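Local coordinates for uncharacterized protein (Pectobacterium carotovorum, PDB 2PH0) that probably carries or binds haem in the cytosol as a member of the ChuX/HutX family of haem-utilisation proteins, at residues 3-17 / 23-36. Numbering follows the deposited sequence.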
HETATM    1  N   MSE B   3      -1.447  -6.473 -32.903  1.00 28.70           N
HETATM    2  CA  MSE B   3      -1.486  -7.597 -31.972  1.00 28.99           C
HETATM    3  C   MSE B   3      -2.491  -7.294 -30.863  1.00 29.18           C
HETATM    4  O   MSE B   3      -2.398  -6.254 -30.211  1.00 25.91           O
HETATM    5  CB  MSE B   3      -0.094  -7.805 -31.379  1.00 30.37           C
HETATM    6  CG  MSE B   3       0.011  -8.897 -30.335  1.00 34.08           C
HETATM    7 SE   MSE B   3       1.861  -9.098 -29.811  1.00 45.01          SE
HETATM    8  CE  MSE B   3       2.085  -7.412 -28.891  1.00 35.63           C
ATOM      9  N   THR B   4      -3.447  -8.198 -30.659  1.00 23.99           N
ATOM     10  CA  THR B   4      -4.474  -8.009 -29.637  1.00 22.43           C
ATOM     11  C   THR B   4      -3.957  -8.382 -28.259  1.00 24.72           C
ATOM     12  O   THR B   4      -2.996  -9.131 -28.132  1.00 18.90           O
ATOM     13  CB  THR B   4      -5.714  -8.880 -29.905  1.00 20.71           C
ATOM     14  OG1 THR B   4      -5.366 -10.263 -29.749  1.00 22.56           O
ATOM     15  CG2 THR B   4      -6.238  -8.642 -31.317  1.00 25.37           C
ATOM     16  N   LEU B   5      -4.601  -7.850 -27.227  1.00 21.12           N
ATOM     17  CA  LEU B   5      -4.213  -8.151 -25.860  1.00 20.36           C
ATOM     18  C   LEU B   5      -4.184  -9.665 -25.641  1.00 22.42           C
ATOM     19  O   LEU B   5      -3.279 -10.206 -25.005  1.00 17.52           O
ATOM     20  CB  LEU B   5      -5.215  -7.510 -24.897  1.00 21.43           C
ATOM     21  CG  LEU B   5      -5.048  -7.734 -23.395  1.00 19.94           C
ATOM     22  CD1 LEU B   5      -3.673  -7.247 -22.945  1.00 21.62           C
ATOM     23  CD2 LEU B   5      -6.150  -6.988 -22.653  1.00 18.77           C
ATOM     24  N   ASN B   6      -5.191 -10.348 -26.169  1.00 21.61           N
ATOM     25  CA  ASN B   6      -5.268 -11.788 -26.005  1.00 24.34           C
ATOM     26  C   ASN B   6      -4.076 -12.489 -26.658  1.00 21.63           C
ATOM     27  O   ASN B   6      -3.495 -13.394 -26.076  1.00 19.02           O
ATOM     28  CB  ASN B   6      -6.578 -12.308 -26.592  1.00 27.97           C
ATOM     29  CG  ASN B   6      -7.041 -13.585 -25.929  1.00 38.51           C
ATOM     30  OD1 ASN B   6      -6.728 -14.687 -26.384  1.00 40.19           O
ATOM     31  ND2 ASN B   6      -7.784 -13.444 -24.834  1.00 34.47           N
ATOM     32  N   GLU B   7      -3.710 -12.063 -27.861  1.00 23.20           N
ATOM     33  CA  GLU B   7      -2.584 -12.679 -28.560  1.00 22.31           C
ATOM     34  C   GLU B   7      -1.269 -12.429 -27.831  1.00 22.93           C
ATOM     35  O   GLU B   7      -0.394 -13.296 -27.793  1.00 23.77           O
ATOM     36  CB  GLU B   7      -2.493 -12.140 -29.986  1.00 22.64           C
ATOM     37  CG  GLU B   7      -3.701 -12.480 -30.843  1.00 34.86           C
ATOM     38  CD  GLU B   7      -3.623 -11.859 -32.222  1.00 35.97           C
ATOM     39  OE1 GLU B   7      -3.330 -10.648 -32.306  1.00 31.95           O
ATOM     40  OE2 GLU B   7      -3.863 -12.577 -33.217  1.00 42.87           O
ATOM     41  N   LEU B   8      -1.124 -11.241 -27.255  1.00 21.02           N
ATOM     42  CA  LEU B   8       0.096 -10.919 -26.534  1.00 18.54           C
ATOM     43  C   LEU B   8       0.256 -11.808 -25.308  1.00 18.55           C
ATOM     44  O   LEU B   8       1.337 -12.332 -25.043  1.00 22.97           O
ATOM     45  CB  LEU B   8       0.093  -9.450 -26.086  1.00 16.46           C
ATOM     46  CG  LEU B   8       1.234  -9.094 -25.128  1.00 16.39           C
ATOM     47  CD1 LEU B   8       2.571  -9.305 -25.834  1.00 21.32           C
ATOM     48  CD2 LEU B   8       1.089  -7.656 -24.659  1.00 21.96           C
ATOM     49  N   LEU B   9      -0.824 -11.977 -24.554  1.00 22.06           N
ATOM     50  CA  LEU B   9      -0.760 -12.776 -23.339  1.00 23.90           C
ATOM     51  C   LEU B   9      -0.468 -14.246 -23.593  1.00 23.61           C
ATOM     52  O   LEU B   9       0.149 -14.911 -22.764  1.00 27.70           O
ATOM     53  CB  LEU B   9      -2.056 -12.609 -22.538  1.00 24.49           C
ATOM     54  CG  LEU B   9      -2.264 -11.173 -22.051  1.00 26.65           C
ATOM     55  CD1 LEU B   9      -3.591 -11.053 -21.309  1.00 22.54           C
ATOM     56  CD2 LEU B   9      -1.104 -10.774 -21.152  1.00 24.35           C
ATOM     57  N   ALA B  10      -0.892 -14.748 -24.745  1.00 26.05           N
ATOM     58  CA  ALA B  10      -0.648 -16.146 -25.086  1.00 26.70           C
ATOM     59  C   ALA B  10       0.830 -16.408 -25.404  1.00 26.24           C
ATOM     60  O   ALA B  10       1.263 -17.562 -25.448  1.00 29.17           O
ATOM     61  CB  ALA B  10      -1.517 -16.554 -26.261  1.00 27.38           C
ATOM     62  N   THR B  11       1.598 -15.346 -25.632  1.00 24.19           N
ATOM     63  CA  THR B  11       3.022 -15.490 -25.921  1.00 29.30           C
ATOM     64  C   THR B  11       3.762 -15.529 -24.590  1.00 29.05           C
ATOM     65  O   THR B  11       4.987 -15.587 -24.545  1.00 33.77           O
ATOM     66  CB  THR B  11       3.573 -14.318 -26.758  1.00 26.93           C
ATOM     67  OG1 THR B  11       3.543 -13.112 -25.983  1.00 23.60           O
ATOM     68  CG2 THR B  11       2.744 -14.130 -28.015  1.00 24.35           C
ATOM     69  N   ASN B  12       2.992 -15.485 -23.509  1.00 28.54           N
ATOM     70  CA  ASN B  12       3.528 -15.524 -22.156  1.00 26.43           C
ATOM     71  C   ASN B  12       4.599 -14.485 -21.851  1.00 27.23           C
ATOM     72  O   ASN B  12       5.758 -14.829 -21.624  1.00 31.02           O
ATOM     73  CB  ASN B  12       4.086 -16.915 -21.852  1.00 34.34           C
ATOM     74  CG  ASN B  12       3.079 -18.013 -22.106  1.00 33.64           C
ATOM     75  OD1 ASN B  12       1.929 -17.926 -21.679  1.00 47.15           O
ATOM     76  ND2 ASN B  12       3.509 -19.061 -22.802  1.00 49.28           N
ATOM     77  N   PRO B  13       4.230 -13.196 -21.833  1.00 25.78           N
ATOM     78  CA  PRO B  13       5.221 -12.158 -21.537  1.00 27.94           C
ATOM     79  C   PRO B  13       5.638 -12.269 -20.068  1.00 29.89           C
ATOM     80  O   PRO B  13       4.832 -12.662 -19.223  1.00 33.79           O
ATOM     81  CB  PRO B  13       4.464 -10.869 -21.846  1.00 25.95           C
ATOM     82  CG  PRO B  13       3.061 -11.217 -21.459  1.00 27.65           C
ATOM     83  CD  PRO B  13       2.891 -12.610 -22.026  1.00 25.44           C
ATOM     84  N   ASP B  14       6.890 -11.937 -19.765  1.00 33.85           N
ATOM     85  CA  ASP B  14       7.384 -12.033 -18.394  1.00 35.90           C
ATOM     86  C   ASP B  14       7.618 -10.700 -17.693  1.00 34.86           C
ATOM     87  O   ASP B  14       8.346 -10.639 -16.701  1.00 36.61           O
ATOM     88  CB  ASP B  14       8.677 -12.853 -18.353  1.00 40.04           C
ATOM     89  CG  ASP B  14       9.698 -12.382 -19.365  1.00 44.09           C
ATOM     90  OD1 ASP B  14       9.917 -11.157 -19.463  1.00 36.88           O
ATOM     91  OD2 ASP B  14      10.287 -13.239 -20.060  1.00 52.71           O
ATOM     92  N   GLY B  15       7.016  -9.636 -18.210  1.00 30.66           N
ATOM     93  CA  GLY B  15       7.166  -8.335 -17.582  1.00 30.25           C
ATOM     94  C   GLY B  15       6.019  -8.176 -16.605  1.00 30.33           C
ATOM     95  O   GLY B  15       5.380  -9.164 -16.263  1.00 24.34           O
ATOM     96  N   THR B  16       5.754  -6.958 -16.143  1.00 28.78           N
ATOM     97  CA  THR B  16       4.645  -6.749 -15.221  1.00 24.77           C
ATOM     98  C   THR B  16       3.368  -6.648 -16.036  1.00 24.10           C
ATOM     99  O   THR B  16       3.375  -6.143 -17.164  1.00 20.66           O
ATOM    100  CB  THR B  16       4.785  -5.443 -14.424  1.00 27.71           C
ATOM    101  OG1 THR B  16       4.741  -4.332 -15.328  1.00 24.66           O
ATOM    102  CG2 THR B  16       6.085  -5.428 -13.643  1.00 30.31           C
ATOM    103  N   LEU B  17       2.269  -7.128 -15.471  1.00 21.02           N
ATOM    104  CA  LEU B  17       1.001  -7.062 -16.167  1.00 21.09           C
ATOM    105  C   LEU B  17       0.556  -5.603 -16.182  1.00 24.51           C
ATOM    106  O   LEU B  17      -0.259  -5.193 -17.013  1.00 24.37           O
ATOM    107  CB  LEU B  17      -0.033  -7.948 -15.463  1.00 22.84           C
ATOM    108  CG  LEU B  17       0.321  -9.443 -15.442  1.00 20.66           C
ATOM    109  CD1 LEU B  17      -0.758 -10.224 -14.717  1.00 25.41           C
ATOM    110  CD2 LEU B  17       0.477  -9.959 -16.872  1.00 26.56           C
ATOM    111  N   LYS B  23       0.024  -0.454 -21.965  1.00 28.59           N
ATOM    112  CA  LYS B  23       0.256  -0.580 -23.398  1.00 27.39           C
ATOM    113  C   LYS B  23      -1.068  -0.681 -24.144  1.00 29.61           C
ATOM    114  O   LYS B  23      -1.168  -0.280 -25.302  1.00 33.27           O
ATOM    115  CB  LYS B  23       1.110  -1.816 -23.686  1.00 28.74           C
ATOM    116  CG  LYS B  23       1.497  -1.980 -25.151  1.00 42.75           C
ATOM    117  CD  LYS B  23       2.412  -3.181 -25.363  1.00 37.71           C
ATOM    118  CE  LYS B  23       2.867  -3.264 -26.817  1.00 53.34           C
ATOM    119  NZ  LYS B  23       3.813  -4.389 -27.065  1.00 52.90           N
ATOM    120  N   TYR B  24      -2.083  -1.219 -23.477  1.00 22.40           N
ATOM    121  CA  TYR B  24      -3.394  -1.368 -24.090  1.00 19.81           C
ATOM    122  C   TYR B  24      -4.416  -0.375 -23.550  1.00 16.00           C
ATOM    123  O   TYR B  24      -5.616  -0.510 -23.802  1.00 23.65           O
ATOM    124  CB  TYR B  24      -3.891  -2.803 -23.901  1.00 24.81           C
ATOM    125  CG  TYR B  24      -3.259  -3.758 -24.885  1.00 21.23           C
ATOM    126  CD1 TYR B  24      -3.796  -3.922 -26.160  1.00 18.56           C
ATOM    127  CD2 TYR B  24      -2.078  -4.430 -24.573  1.00 29.44           C
ATOM    128  CE1 TYR B  24      -3.165  -4.733 -27.106  1.00 23.34           C
ATOM    129  CE2 TYR B  24      -1.438  -5.238 -25.511  1.00 33.13           C
ATOM    130  CZ  TYR B  24      -1.986  -5.382 -26.775  1.00 24.98           C
ATOM    131  OH  TYR B  24      -1.341  -6.159 -27.713  1.00 25.44           O
ATOM    132  N   ASN B  25      -3.933   0.623 -22.821  1.00 25.35           N
ATOM    133  CA  ASN B  25      -4.793   1.656 -22.253  1.00 24.84           C
ATOM    134  C   ASN B  25      -6.042   1.096 -21.586  1.00 28.34           C
ATOM    135  O   ASN B  25      -7.156   1.563 -21.820  1.00 24.60           O
ATOM    136  CB  ASN B  25      -5.180   2.663 -23.338  1.00 31.22           C
ATOM    137  CG  ASN B  25      -4.023   3.569 -23.727  1.00 38.84           C
ATOM    138  OD1 ASN B  25      -3.637   4.462 -22.968  1.00 45.35           O
ATOM    139  ND2 ASN B  25      -3.455   3.335 -24.905  1.00 33.97           N
ATOM    140  N   THR B  26      -5.848   0.097 -20.734  1.00 25.15           N
ATOM    141  CA  THR B  26      -6.966  -0.506 -20.027  1.00 23.78           C
ATOM    142  C   THR B  26      -6.554  -0.798 -18.587  1.00 23.71           C
ATOM    143  O   THR B  26      -5.433  -0.490 -18.183  1.00 20.65           O
ATOM    144  CB  THR B  26      -7.408  -1.803 -20.719  1.00 23.15           C
ATOM    145  OG1 THR B  26      -8.597  -2.297 -20.093  1.00 30.32           O
ATOM    146  CG2 THR B  26      -6.306  -2.853 -20.631  1.00 17.63           C
ATOM    147  N   SER B  27      -7.457  -1.393 -17.817  1.00 25.56           N
ATOM    148  CA  SER B  27      -7.175  -1.701 -16.419  1.00 24.10           C
ATOM    149  C   SER B  27      -6.379  -2.992 -16.250  1.00 27.63           C
ATOM    150  O   SER B  27      -6.240  -3.785 -17.188  1.00 19.02           O
ATOM    151  CB  SER B  27      -8.483  -1.819 -15.633  1.00 21.23           C
ATOM    152  OG  SER B  27      -9.226  -2.953 -16.061  1.00 18.46           O
ATOM    153  N   LEU B  28      -5.854  -3.186 -15.044  1.00 19.55           N
ATOM    154  CA  LEU B  28      -5.094  -4.382 -14.719  1.00 20.48           C
ATOM    155  C   LEU B  28      -6.046  -5.581 -14.763  1.00 17.35           C
ATOM    156  O   LEU B  28      -5.668  -6.673 -15.207  1.00 16.40           O
ATOM    157  CB  LEU B  28      -4.485  -4.263 -13.317  1.00 20.28           C
ATOM    158  CG  LEU B  28      -3.201  -5.040 -12.995  1.00 23.54           C
ATOM    159  CD1 LEU B  28      -3.050  -5.147 -11.484  1.00 25.01           C
ATOM    160  CD2 LEU B  28      -3.231  -6.426 -13.604  1.00 28.08           C
ATOM    161  N   PHE B  29      -7.283  -5.392 -14.313  1.00 16.78           N
ATOM    162  CA  PHE B  29      -8.220  -6.512 -14.331  1.00 17.34           C
ATOM    163  C   PHE B  29      -8.511  -6.970 -15.752  1.00 19.05           C
ATOM    164  O   PHE B  29      -8.680  -8.166 -16.005  1.00 14.45           O
ATOM    165  CB  PHE B  29      -9.548  -6.170 -13.657  1.00 18.27           C
ATOM    166  CG  PHE B  29     -10.512  -7.333 -13.628  1.00 23.78           C
ATOM    167  CD1 PHE B  29     -10.219  -8.474 -12.883  1.00 20.19           C
ATOM    168  CD2 PHE B  29     -11.685  -7.304 -14.378  1.00 25.53           C
ATOM    169  CE1 PHE B  29     -11.078  -9.572 -12.886  1.00 23.53           C
ATOM    170  CE2 PHE B  29     -12.552  -8.399 -14.386  1.00 24.46           C
ATOM    171  CZ  PHE B  29     -12.247  -9.534 -13.638  1.00 21.06           C
ATOM    172  N   ALA B  30      -8.584  -6.017 -16.674  1.00 20.38           N
ATOM    173  CA  ALA B  30      -8.853  -6.340 -18.073  1.00 22.16           C
ATOM    174  C   ALA B  30      -7.766  -7.286 -18.590  1.00 21.64           C
ATOM    175  O   ALA B  30      -8.056  -8.274 -19.270  1.00 17.87           O
ATOM    176  CB  ALA B  30      -8.894  -5.059 -18.911  1.00 18.88           C
ATOM    177  N   VAL B  31      -6.516  -6.986 -18.249  1.00 18.38           N
ATOM    178  CA  VAL B  31      -5.396  -7.817 -18.660  1.00 18.69           C
ATOM    179  C   VAL B  31      -5.478  -9.200 -18.019  1.00 22.98           C
ATOM    180  O   VAL B  31      -5.322 -10.211 -18.696  1.00 18.44           O
ATOM    181  CB  VAL B  31      -4.049  -7.163 -18.278  1.00 20.53           C
ATOM    182  CG1 VAL B  31      -2.900  -8.053 -18.688  1.00 18.50           C
ATOM    183  CG2 VAL B  31      -3.932  -5.808 -18.952  1.00 26.48           C
ATOM    184  N   VAL B  32      -5.738  -9.246 -16.714  1.00 17.68           N
ATOM    185  CA  VAL B  32      -5.824 -10.518 -15.999  1.00 16.57           C
ATOM    186  C   VAL B  32      -6.952 -11.406 -16.508  1.00 21.43           C
ATOM    187  O   VAL B  32      -6.797 -12.627 -16.627  1.00 18.54           O
ATOM    188  CB  VAL B  32      -5.981 -10.264 -14.487  1.00 19.41           C
ATOM    189  CG1 VAL B  32      -6.266 -11.561 -13.743  1.00 16.36           C
ATOM    190  CG2 VAL B  32      -4.701  -9.625 -13.962  1.00 14.99           C
ATOM    191  N   GLU B  33      -8.080 -10.776 -16.818  1.00 15.10           N
ATOM    192  CA  GLU B  33      -9.267 -11.451 -17.327  1.00 22.45           C
ATOM    193  C   GLU B  33      -8.981 -12.091 -18.685  1.00 22.66           C
ATOM    194  O   GLU B  33      -9.659 -13.037 -19.098  1.00 22.33           O
ATOM    195  CB  GLU B  33     -10.388 -10.414 -17.450  1.00 19.78           C
ATOM    196  CG  GLU B  33     -11.707 -10.897 -17.985  1.00 27.67           C
ATOM    197  CD  GLU B  33     -12.770  -9.819 -17.881  1.00 30.28           C
ATOM    198  OE1 GLU B  33     -12.588  -8.733 -18.484  1.00 30.03           O
ATOM    199  OE2 GLU B  33     -13.784 -10.055 -17.191  1.00 38.98           O
ATOM    200  N   ALA B  34      -7.971 -11.567 -19.370  1.00 19.12           N
ATOM    201  CA  ALA B  34      -7.589 -12.062 -20.688  1.00 24.54           C
ATOM    202  C   ALA B  34      -6.484 -13.114 -20.659  1.00 22.49           C
ATOM    203  O   ALA B  34      -6.115 -13.654 -21.702  1.00 21.49           O
ATOM    204  CB  ALA B  34      -7.160 -10.901 -21.564  1.00 23.97           C
ATOM    205  N   LEU B  35      -5.945 -13.405 -19.480  1.00 16.57           N
ATOM    206  CA  LEU B  35      -4.880 -14.401 -19.376  1.00 13.08           C
ATOM    207  C   LEU B  35      -5.370 -15.795 -19.709  1.00 17.87           C
ATOM    208  O   LEU B  35      -6.557 -16.094 -19.587  1.00 17.91           O
ATOM    209  CB  LEU B  35      -4.297 -14.444 -17.958  1.00 13.25           C
ATOM    210  CG  LEU B  35      -3.381 -13.310 -17.507  1.00 17.72           C
ATOM    211  CD1 LEU B  35      -3.325 -13.275 -15.975  1.00 14.04           C
ATOM    212  CD2 LEU B  35      -1.999 -13.504 -18.113  1.00 22.99           C
ATOM    213  N   PRO B  36      -4.456 -16.661 -20.168  1.00 14.22           N
ATOM    214  CA  PRO B  36      -4.815 -18.043 -20.503  1.00 18.39           C
ATOM    215  C   PRO B  36      -5.356 -18.665 -19.217  1.00 17.24           C
ATOM    216  O   PRO B  36      -4.805 -18.421 -18.139  1.00 21.68           O
ATOM    217  CB  PRO B  36      -3.478 -18.649 -20.899  1.00 16.13           C
ATOM    218  CG  PRO B  36      -2.791 -17.500 -21.575  1.00 16.80           C
ATOM    219  CD  PRO B  36      -3.086 -16.348 -20.619  1.00 15.98           C
TER
HETATM  220  O   HOH W   1      -4.157 -15.242 -23.852  1.00 31.42           O
HETATM  221  O   HOH W   2      -6.490 -15.744 -23.123  1.00 43.19           O
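Y24 lays its ring against L5 at the start of helix 5-10, using a face for one neighbour and the edge for others. L5 covers that face, its CB 4.0 Å from the centroid of the Y24 ring and almost directly above it, a CH-pi contact. L8 comes to the ring edge instead, CD2 lying 3.6 Å from Y24 CE2. At the rim Y24 OH donates to M3 O over 2.7 Å, approaching from above the carbonyl plane, 55° out of it. That bond grips the chain just before T4, whose capping box with E7 starts the helix.

The contact joins the first and third of three short helices that form a compact N-terminal cluster packed against the six-stranded antiparallel sheet; helix 5-10 crosses helix 28-33 at -64°. Here L9, with CG anti to its carbonyl carbon (chi1 -64°), sends CD1 to within 3.6 Å of A34 CB, while CD2 faces V31 and L35. L17 meets L35 tip to tip, CD1 to CD1 at 4.2 Å, and crosses V32 nearly at a right angle; V32 and L35 also touch strand 40-44. Near N6, a water donates to A34 O over 2.6 Å and weakly accepts from N6 ND2, linking the two residues.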